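Local atomic coordinates of toxin 2A (Paenibacillus larvae, PDB entry 5URP), a protein that is a virulence factor that probably transfers the ADP-ribose group of NAD+ to target proteins, as expected of an ADP-ribosyltransferase toxin. Residues Phe159-Gly173 against Gly211-Ser223. Numbering follows the deposited sequence. Where two conformers were deposited one is given.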
loop_
_atom_site.group_PDB
_atom_site.type_symbol
_atom_site.label_atom_id
_atom_site.label_comp_id
_atom_site.label_asym_id
_atom_site.label_seq_id
_atom_site.Cartn_x
_atom_site.Cartn_y
_atom_site.Cartn_z
ATOM N N PHE A 159 -12.162 -0.380 -2.218
ATOM C CA PHE A 159 -11.499 0.600 -3.057
ATOM C C PHE A 159 -12.442 1.297 -4.025
ATOM O O PHE A 159 -12.060 2.335 -4.591
ATOM C CB PHE A 159 -10.350 -0.075 -3.837
ATOM C CG PHE A 159 -9.272 -0.701 -2.946
ATOM C CD1 PHE A 159 -9.063 -0.256 -1.648
ATOM C CD2 PHE A 159 -8.466 -1.741 -3.420
ATOM C CE1 PHE A 159 -8.110 -0.811 -0.846
ATOM C CE2 PHE A 159 -7.508 -2.297 -2.610
ATOM C CZ PHE A 159 -7.314 -1.824 -1.331
ATOM N N LEU A 160 -13.653 0.761 -4.239
ATOM C CA LEU A 160 -14.607 1.381 -5.152
ATOM C C LEU A 160 -14.981 2.786 -4.699
ATOM O O LEU A 160 -15.261 3.647 -5.532
ATOM C CB LEU A 160 -15.868 0.522 -5.263
ATOM C CG LEU A 160 -15.634 -0.827 -5.929
ATOM C CD1 LEU A 160 -16.822 -1.739 -5.652
ATOM C CD2 LEU A 160 -15.440 -0.612 -7.417
ATOM N N ALA A 161 -14.967 3.040 -3.404
ATOM C CA ALA A 161 -15.375 4.330 -2.868
ATOM C C ALA A 161 -14.220 5.305 -2.727
ATOM O O ALA A 161 -14.416 6.393 -2.179
ATOM C CB ALA A 161 -16.047 4.138 -1.513
ATOM N N ARG A 162 -13.016 4.942 -3.186
ATOM C CA ARG A 162 -11.884 5.832 -3.063
ATOM C C ARG A 162 -11.541 6.456 -4.417
ATOM O O ARG A 162 -11.733 5.829 -5.461
ATOM C CB ARG A 162 -10.694 5.057 -2.488
ATOM C CG ARG A 162 -11.022 4.602 -1.071
ATOM C CD ARG A 162 -9.877 3.946 -0.347
ATOM N NE ARG A 162 -10.338 3.434 0.944
ATOM C CZ ARG A 162 -9.667 2.567 1.693
ATOM N NH1 ARG A 162 -10.169 2.154 2.849
ATOM N NH2 ARG A 162 -8.494 2.118 1.297
ATOM N N PRO A 163 -11.048 7.699 -4.449
ATOM C CA PRO A 163 -10.879 8.369 -5.753
ATOM C C PRO A 163 -9.655 7.955 -6.541
ATOM O O PRO A 163 -9.630 8.207 -7.752
ATOM C CB PRO A 163 -10.792 9.857 -5.387
ATOM C CG PRO A 163 -10.418 9.906 -3.986
ATOM C CD PRO A 163 -10.918 8.643 -3.329
ATOM N N VAL A 164 -8.655 7.370 -5.893
ATOM C CA VAL A 164 -7.435 6.907 -6.548
ATOM C C VAL A 164 -7.268 5.411 -6.295
ATOM O O VAL A 164 -7.393 4.948 -5.153
ATOM C CB VAL A 164 -6.193 7.665 -6.052
ATOM C CG1 VAL A 164 -4.953 7.101 -6.719
ATOM C CG2 VAL A 164 -6.346 9.176 -6.286
ATOM N N LEU A 165 -6.957 4.665 -7.357
ATOM C CA LEU A 165 -6.636 3.245 -7.279
ATOM C C LEU A 165 -5.212 3.073 -7.775
ATOM O O LEU A 165 -4.936 3.387 -8.928
ATOM C CB LEU A 165 -7.568 2.402 -8.146
ATOM C CG LEU A 165 -7.303 0.894 -8.188
ATOM C CD1 LEU A 165 -7.424 0.268 -6.808
ATOM C CD2 LEU A 165 -8.240 0.214 -9.180
ATOM N N ILE A 166 -4.350 2.539 -6.932
ATOM C CA ILE A 166 -2.970 2.246 -7.322
ATOM C C ILE A 166 -2.878 0.756 -7.566
ATOM O O ILE A 166 -3.294 -0.045 -6.713
ATOM C CB ILE A 166 -1.962 2.651 -6.238
ATOM C CG1 ILE A 166 -2.127 4.102 -5.790
ATOM C CG2 ILE A 166 -0.530 2.376 -6.757
ATOM C CD1 ILE A 166 -1.235 4.459 -4.574
ATOM N N GLU A 167 -2.345 0.383 -8.724
ATOM C CA GLU A 167 -1.985 -0.992 -9.051
ATOM C C GLU A 167 -0.455 -1.036 -9.044
ATOM O O GLU A 167 0.185 -0.397 -9.881
ATOM C CB GLU A 167 -2.555 -1.405 -10.404
ATOM C CG GLU A 167 -2.177 -2.789 -10.862
ATOM C CD GLU A 167 -2.952 -3.244 -12.101
ATOM O OE1 GLU A 167 -4.161 -2.933 -12.220
ATOM O OE2 GLU A 167 -2.356 -3.942 -12.935
ATOM N N LEU A 168 0.124 -1.769 -8.098
ATOM C CA LEU A 168 1.561 -1.690 -7.836
ATOM C C LEU A 168 2.205 -3.042 -8.073
ATOM O O LEU A 168 1.768 -4.048 -7.519
ATOM C CB LEU A 168 1.771 -1.225 -6.391
ATOM C CG LEU A 168 3.171 -1.028 -5.894
ATOM C CD1 LEU A 168 3.732 0.203 -6.569
ATOM C CD2 LEU A 168 3.114 -0.849 -4.394
ATOM N N LYS A 169 3.276 -3.075 -8.869
ATOM C CA LYS A 169 3.994 -4.316 -9.103
ATOM C C LYS A 169 5.158 -4.378 -8.127
ATOM O O LYS A 169 5.907 -3.409 -8.015
ATOM C CB LYS A 169 4.507 -4.386 -10.542
ATOM C CG LYS A 169 3.409 -4.276 -11.585
ATOM C CD LYS A 169 3.964 -4.092 -12.984
ATOM C CE LYS A 169 2.856 -3.928 -14.010
ATOM N NZ LYS A 169 3.381 -3.570 -15.357
ATOM N N ILE A 170 5.274 -5.477 -7.391
ATOM C CA ILE A 170 6.372 -5.689 -6.447
ATOM C C ILE A 170 7.278 -6.755 -7.054
ATOM O O ILE A 170 6.801 -7.857 -7.345
ATOM C CB ILE A 170 5.900 -6.157 -5.057
ATOM C CG1 ILE A 170 4.822 -5.273 -4.465
ATOM C CG2 ILE A 170 7.068 -6.153 -4.081
ATOM C CD1 ILE A 170 4.186 -5.927 -3.260
ATOM N N PRO A 171 8.575 -6.496 -7.232
ATOM C CA PRO A 171 9.435 -7.488 -7.885
ATOM C C PRO A 171 9.792 -8.659 -6.987
ATOM O O PRO A 171 9.865 -8.544 -5.763
ATOM C CB PRO A 171 10.695 -6.685 -8.230
ATOM C CG PRO A 171 10.730 -5.562 -7.245
ATOM C CD PRO A 171 9.259 -5.206 -7.018
ATOM N N LYS A 172 10.044 -9.801 -7.622
ATOM C CA LYS A 172 10.554 -10.950 -6.897
ATOM C C LYS A 172 11.794 -10.527 -6.119
ATOM O O LYS A 172 12.607 -9.738 -6.609
ATOM C CB LYS A 172 10.883 -12.091 -7.870
ATOM C CG LYS A 172 11.679 -13.269 -7.254
ATOM C CD LYS A 172 11.961 -14.321 -8.301
ATOM C CE LYS A 172 12.654 -15.530 -7.695
ATOM N NZ LYS A 172 12.410 -16.698 -8.556
ATOM N N GLY A 173 11.931 -11.063 -4.907
ATOM C CA GLY A 173 13.015 -10.674 -4.024
ATOM C C GLY A 173 12.727 -9.433 -3.204
ATOM O O GLY A 173 13.540 -9.072 -2.337
ATOM N N GLY A 211 -19.832 3.004 -10.002
ATOM C CA GLY A 211 -20.675 4.174 -9.993
ATOM C C GLY A 211 -19.953 5.492 -9.856
ATOM O O GLY A 211 -20.606 6.537 -9.845
ATOM N N SER A 212 -18.628 5.483 -9.738
ATOM C CA SER A 212 -17.863 6.717 -9.664
ATOM C C SER A 212 -16.549 6.531 -10.403
ATOM O O SER A 212 -15.910 5.484 -10.294
ATOM C CB SER A 212 -17.569 7.134 -8.224
ATOM O OG SER A 212 -16.683 6.222 -7.613
ATOM N N GLN A 213 -16.158 7.561 -11.134
ATOM C CA GLN A 213 -14.879 7.550 -11.825
ATOM C C GLN A 213 -13.742 7.682 -10.824
ATOM O O GLN A 213 -13.895 8.234 -9.728
ATOM C CB GLN A 213 -14.808 8.685 -12.851
ATOM C CG GLN A 213 -15.898 8.611 -13.904
ATOM C CD GLN A 213 -15.793 9.684 -14.961
ATOM O OE1 GLN A 213 -14.999 10.627 -14.851
ATOM N NE2 GLN A 213 -16.624 9.564 -15.995
ATOM N N ARG A 214 -12.583 7.166 -11.218
ATOM C CA ARG A 214 -11.403 7.207 -10.379
ATOM C C ARG A 214 -10.179 7.473 -11.238
ATOM O O ARG A 214 -10.195 7.317 -12.460
ATOM C CB ARG A 214 -11.182 5.889 -9.613
ATOM C CG ARG A 214 -12.284 5.553 -8.625
ATOM C CD ARG A 214 -12.106 4.177 -8.040
ATOM N NE ARG A 214 -12.366 3.119 -9.008
ATOM C CZ ARG A 214 -12.118 1.836 -8.773
ATOM N NH1 ARG A 214 -11.581 1.465 -7.614
ATOM N NH2 ARG A 214 -12.402 0.925 -9.695
ATOM N N LEU A 215 -9.117 7.892 -10.578
ATOM C CA LEU A 215 -7.814 7.971 -11.213
ATOM C C LEU A 215 -7.054 6.687 -10.908
ATOM O O LEU A 215 -6.860 6.351 -9.738
ATOM C CB LEU A 215 -7.042 9.181 -10.698
ATOM C CG LEU A 215 -5.966 9.752 -11.579
ATOM C CD1 LEU A 215 -6.581 10.408 -12.824
ATOM C CD2 LEU A 215 -5.240 10.757 -10.724
ATOM N N LYS A 216 -6.607 5.993 -11.950
ATOM C CA LYS A 216 -5.858 4.761 -11.807
ATOM C C LYS A 216 -4.382 5.045 -12.033
ATOM O O LYS A 216 -4.024 5.647 -13.046
ATOM C CB LYS A 216 -6.314 3.683 -12.788
ATOM C CG LYS A 216 -5.703 2.331 -12.381
ATOM C CD LYS A 216 -6.022 1.198 -13.302
ATOM C CE LYS A 216 -5.267 -0.071 -12.837
ATOM N NZ LYS A 216 -5.338 -1.146 -13.855
ATOM N N VAL A 217 -3.553 4.603 -11.095
ATOM C CA VAL A 217 -2.106 4.804 -11.123
ATOM C C VAL A 217 -1.476 3.427 -11.239
ATOM O O VAL A 217 -1.703 2.574 -10.382
ATOM C CB VAL A 217 -1.624 5.503 -9.850
ATOM C CG1 VAL A 217 -0.084 5.628 -9.839
ATOM C CG2 VAL A 217 -2.332 6.865 -9.713
ATOM N N GLU A 218 -0.700 3.202 -12.289
ATOM C CA GLU A 218 0.000 1.935 -12.467
ATOM C C GLU A 218 1.468 2.212 -12.178
ATOM O O GLU A 218 2.054 3.096 -12.799
ATOM C CB GLU A 218 -0.217 1.361 -13.869
ATOM C CG GLU A 218 -1.670 0.961 -14.035
ATOM C CD GLU A 218 -2.114 0.711 -15.454
ATOM O OE1 GLU A 218 -1.270 0.621 -16.353
ATOM O OE2 GLU A 218 -3.349 0.574 -15.651
ATOM N N ALA A 219 2.026 1.487 -11.219
ATOM C CA ALA A 219 3.367 1.793 -10.722
ATOM C C ALA A 219 4.120 0.512 -10.397
ATOM O O ALA A 219 3.543 -0.570 -10.269
ATOM C CB ALA A 219 3.316 2.669 -9.478
ATOM N N ARG A 220 5.439 0.672 -10.258
ATOM C CA ARG A 220 6.375 -0.396 -9.934
ATOM C C ARG A 220 7.162 -0.018 -8.692
ATOM O O ARG A 220 7.743 1.068 -8.652
ATOM C CB ARG A 220 7.421 -0.598 -11.037
ATOM C CG ARG A 220 6.992 -1.179 -12.329
ATOM C CD ARG A 220 8.248 -1.214 -13.232
ATOM N NE ARG A 220 8.379 -0.008 -14.055
ATOM C CZ ARG A 220 9.521 0.465 -14.555
ATOM N NH1 ARG A 220 10.684 -0.137 -14.330
ATOM N NH2 ARG A 220 9.503 1.562 -15.307
ATOM N N VAL A 221 7.246 -0.940 -7.729
ATOM C CA VAL A 221 8.196 -0.797 -6.640
ATOM C C VAL A 221 9.590 -1.024 -7.187
ATOM O O VAL A 221 9.842 -1.974 -7.942
ATOM C CB VAL A 221 7.904 -1.787 -5.503
ATOM C CG1 VAL A 221 9.000 -1.701 -4.411
ATOM C CG2 VAL A 221 6.555 -1.533 -4.907
ATOM N N LEU A 222 10.503 -0.155 -6.802
ATOM C CA LEU A 222 11.904 -0.316 -7.104
ATOM C C LEU A 222 12.566 -0.896 -5.858
ATOM O O LEU A 222 12.532 -0.281 -4.784
ATOM C CB LEU A 222 12.525 1.015 -7.512
ATOM C CG LEU A 222 11.772 1.712 -8.663
ATOM C CD1 LEU A 222 12.557 2.895 -8.960
ATOM C CD2 LEU A 222 11.631 0.871 -9.940
ATOM N N SER A 223 13.192 -2.057 -6.011
ATOM C CA SER A 223 13.717 -2.783 -4.844
ATOM C C SER A 223 15.229 -3.009 -4.967
ATOM O O SER A 223 15.790 -2.820 -6.047
ATOM C CB SER A 223 13.006 -4.126 -4.675
ATOM O OG SER A 223 13.534 -4.841 -3.572
HETATM O O HOH W 1 14.979 -6.840 -1.228
#
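Arg214 reaches across the start of two parallel strands and lays its side chain along the turn that precedes strand 164-170. Its CG and CD pass close to the carbonyl O of Arg162, and a bend at chi3 (-71°) turns the guanidinium towards Phe159, where NH1 makes a weak hydrogen bond to the carbonyl O at 3.2 Å. Leu160 CD2 lies over one face of the guanidinium, Leu165 CD2 approaches NH1 obliquely, and NH2 is held by Asn209 in the loop leading into the second strand.

From here the strands run in register, joined by a ladder of seven backbone hydrogen bonds that begins at Leu215 N to Pro163 O (2.9 Å) and ends at Val221 N to Lys169 O (2.8 Å). At the other end of the ladder the contact is apolar: Val221 packs against Leu168, Ile170 and Pro171. Its CG2 lies 3.5 Å from Leu168 CD2 and beside Ile170 CG1, while Pro171 crosses its side chain at about a right angle, with Pro171 CD 4.0 Å from Val221 CB.

On the face that carries Leu165, Lys216 extends fully from a chi1 of -168° and brings NZ to 2.7 Å from Glu167 OE1, above the carboxylate plane. The same ammonium meets Glu218 OE2 at 3.2 Å, so one lysine bridges two acidic groups on adjacent strands and probably eases the repulsion between them. The other face, with Val164, Ile166, Leu168, Val217 and Ala219, is apolar and buried.

Strand 101-107 bonds to the outer edge of 164-170 and strand 197-207 to that of 214-221, making this the parallel pair within the mixed five-stranded sheet of the ADP-ribosyltransferase fold.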